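Local atomic coordinates of cyclic nucleotide-gated potassium channel mll3241 (Mesorhizobium loti, PDB entry 4MUV), a protein that forms a tetrameric potassium channel of the cell membrane that cyclic AMP activates by binding to its cytoplasmic domain. Residues F61-S66 with S105-H110. The protein carries 3 engineered substitutions. Sequence-based numbering, arbitrary orientation. Where two conformers were deposited one is given.
Sequences FVVEGS and SLLSLH
Glu64 OE1 has two partners, Ser105 and Arg12. Ser105 OG donates a hydrogen bond to Glu64 OE1 at 2.8 Å, meeting the anti side 24° out of the carboxylate plane. Arg12 adds a salt bridge to the same oxygen. Ser105 OG is also hydrogen-bonded to Thr42 OG1 on strand 39-43. An alanine in place of Glu64 would probably leave Arg12 without this carboxylate and take this acceptor from the Ser105 hydroxyl. Ser105 O takes the backbone N of Val63 at 2.9 Å and, weakly, that of Glu64. Both residues thus face Ser105, a classic beta bulge. Ser105 N returns a bond to Glu64 O at 2.8 Å. Before the bulge the strands pair as regular antiparallel neighbours, with Phe61 and Leu107 bonded N to O in both directions. These are central strands of the beta roll of the cyclic nucleotide-binding domain. Val63 CG1 lies anti to its carbonyl carbon (chi1 -70°) and packs on Leu107 CD1 at 3.8 Å, the two side chains crossing at about a right angle. Leu16 of helix 13-17 covers this pair. On the other face Val62 CG2 touches Leu106 CD2 at 4.1 Å; the Val62 side chain is about 8 Å from that of the cyclic-AMP-binding Arg135. Leu109 CD2 meets the edge of the Phe61 ring at CE1, 4.1 Å away, and the Phe61 ring also meets Phe23.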
loop_
_atom_site.group_PDB
_atom_site.type_symbol
_atom_site.label_atom_id
_atom_site.label_comp_id
_atom_site.label_asym_id
_atom_site.label_seq_id
_atom_site.Cartn_x
_atom_site.Cartn_y
_atom_site.Cartn_z
ATOM N N PHE A 61 2.269 0.392 1.338
ATOM C CA PHE A 61 2.555 1.613 2.092
ATOM C C PHE A 61 3.985 2.000 1.800
ATOM O O PHE A 61 4.905 1.217 1.990
ATOM C CB PHE A 61 2.335 1.366 3.583
ATOM C CG PHE A 61 0.929 0.982 3.875
ATOM C CD1 PHE A 61 0.527 -0.332 3.787
ATOM C CD2 PHE A 61 -0.016 1.951 4.166
ATOM C CE1 PHE A 61 -0.780 -0.672 4.010
ATOM C CE2 PHE A 61 -1.335 1.609 4.367
ATOM C CZ PHE A 61 -1.714 0.293 4.294
ATOM N N VAL A 62 4.181 3.229 1.314
ATOM C CA VAL A 62 5.537 3.705 1.018
ATOM C C VAL A 62 6.207 4.131 2.317
ATOM O O VAL A 62 5.645 4.915 3.088
ATOM C CB VAL A 62 5.525 4.902 0.050
ATOM C CG1 VAL A 62 6.925 5.355 -0.270
ATOM C CG2 VAL A 62 4.787 4.549 -1.233
ATOM N N VAL A 63 7.405 3.609 2.582
ATOM C CA VAL A 63 8.078 3.910 3.839
ATOM C C VAL A 63 9.461 4.512 3.678
ATOM O O VAL A 63 9.926 5.122 4.626
ATOM C CB VAL A 63 8.024 2.688 4.831
ATOM C CG1 VAL A 63 6.595 2.470 5.354
ATOM C CG2 VAL A 63 8.527 1.425 4.212
ATOM N N GLU A 64 10.091 4.354 2.511
ATOM C CA GLU A 64 11.370 5.003 2.177
ATOM C C GLU A 64 11.393 5.186 0.665
ATOM O O GLU A 64 10.964 4.292 -0.063
ATOM C CB GLU A 64 12.594 4.145 2.568
ATOM C CG GLU A 64 12.670 3.682 4.031
ATOM C CD GLU A 64 13.852 2.765 4.312
ATOM O OE1 GLU A 64 14.195 1.905 3.464
ATOM O OE2 GLU A 64 14.428 2.880 5.399
ATOM N N GLY A 65 11.873 6.324 0.175
ATOM C CA GLY A 65 11.899 6.546 -1.259
ATOM C C GLY A 65 10.542 6.922 -1.809
ATOM O O GLY A 65 9.648 7.280 -1.076
ATOM N N SER A 66 10.398 6.856 -3.124
ATOM C CA SER A 66 9.163 7.268 -3.767
ATOM C C SER A 66 8.791 6.415 -4.973
ATOM O O SER A 66 9.641 5.761 -5.598
ATOM C CB SER A 66 9.244 8.733 -4.179
ATOM O OG SER A 66 10.264 8.928 -5.130
ATOM N N SER A 105 11.241 1.497 -0.506
ATOM C CA SER A 105 10.818 0.476 0.454
ATOM C C SER A 105 9.346 0.616 0.681
ATOM O O SER A 105 8.823 1.722 0.907
ATOM C CB SER A 105 11.532 0.559 1.816
ATOM O OG SER A 105 12.886 0.271 1.622
ATOM N N LEU A 106 8.692 -0.534 0.629
ATOM C CA LEU A 106 7.256 -0.666 0.756
ATOM C C LEU A 106 6.932 -1.670 1.840
ATOM O O LEU A 106 7.663 -2.627 2.040
ATOM C CB LEU A 106 6.679 -1.223 -0.553
ATOM C CG LEU A 106 7.013 -0.522 -1.844
ATOM C CD1 LEU A 106 6.510 -1.290 -3.054
ATOM C CD2 LEU A 106 6.447 0.874 -1.840
ATOM N N LEU A 107 5.802 -1.471 2.497
ATOM C CA LEU A 107 5.159 -2.510 3.300
ATOM C C LEU A 107 3.942 -2.990 2.506
ATOM O O LEU A 107 3.021 -2.221 2.239
ATOM C CB LEU A 107 4.761 -1.983 4.683
ATOM C CG LEU A 107 5.932 -1.563 5.570
ATOM C CD1 LEU A 107 5.437 -0.819 6.785
ATOM C CD2 LEU A 107 6.723 -2.777 6.009
ATOM N N SER A 108 3.965 -4.267 2.126
ATOM C CA SER A 108 2.908 -4.898 1.336
ATOM C C SER A 108 1.870 -5.534 2.232
ATOM O O SER A 108 2.232 -6.269 3.147
ATOM C CB SER A 108 3.524 -5.973 0.430
ATOM O OG SER A 108 2.548 -6.630 -0.355
ATOM N N LEU A 109 0.609 -5.267 1.942
ATOM C CA LEU A 109 -0.513 -5.789 2.695
ATOM C C LEU A 109 -1.396 -6.581 1.746
ATOM O O LEU A 109 -1.960 -6.028 0.800
ATOM C CB LEU A 109 -1.313 -4.630 3.274
ATOM C CG LEU A 109 -2.511 -4.996 4.144
ATOM C CD1 LEU A 109 -2.017 -5.648 5.424
ATOM C CD2 LEU A 109 -3.355 -3.766 4.467
ATOM N N HIS A 110 -1.491 -7.885 1.976
ATOM C CA HIS A 110 -2.302 -8.734 1.123
ATOM C C HIS A 110 -3.787 -8.475 1.352
ATOM O O HIS A 110 -4.209 -8.018 2.406
ATOM C CB HIS A 110 -1.958 -10.189 1.362
ATOM C CG HIS A 110 -0.696 -10.629 0.690
ATOM N ND1 HIS A 110 0.458 -9.869 0.667
ATOM C CD2 HIS A 110 -0.405 -11.766 0.022
ATOM C CE1 HIS A 110 1.404 -10.524 0.021
ATOM N NE2 HIS A 110 0.904 -11.675 -0.386
#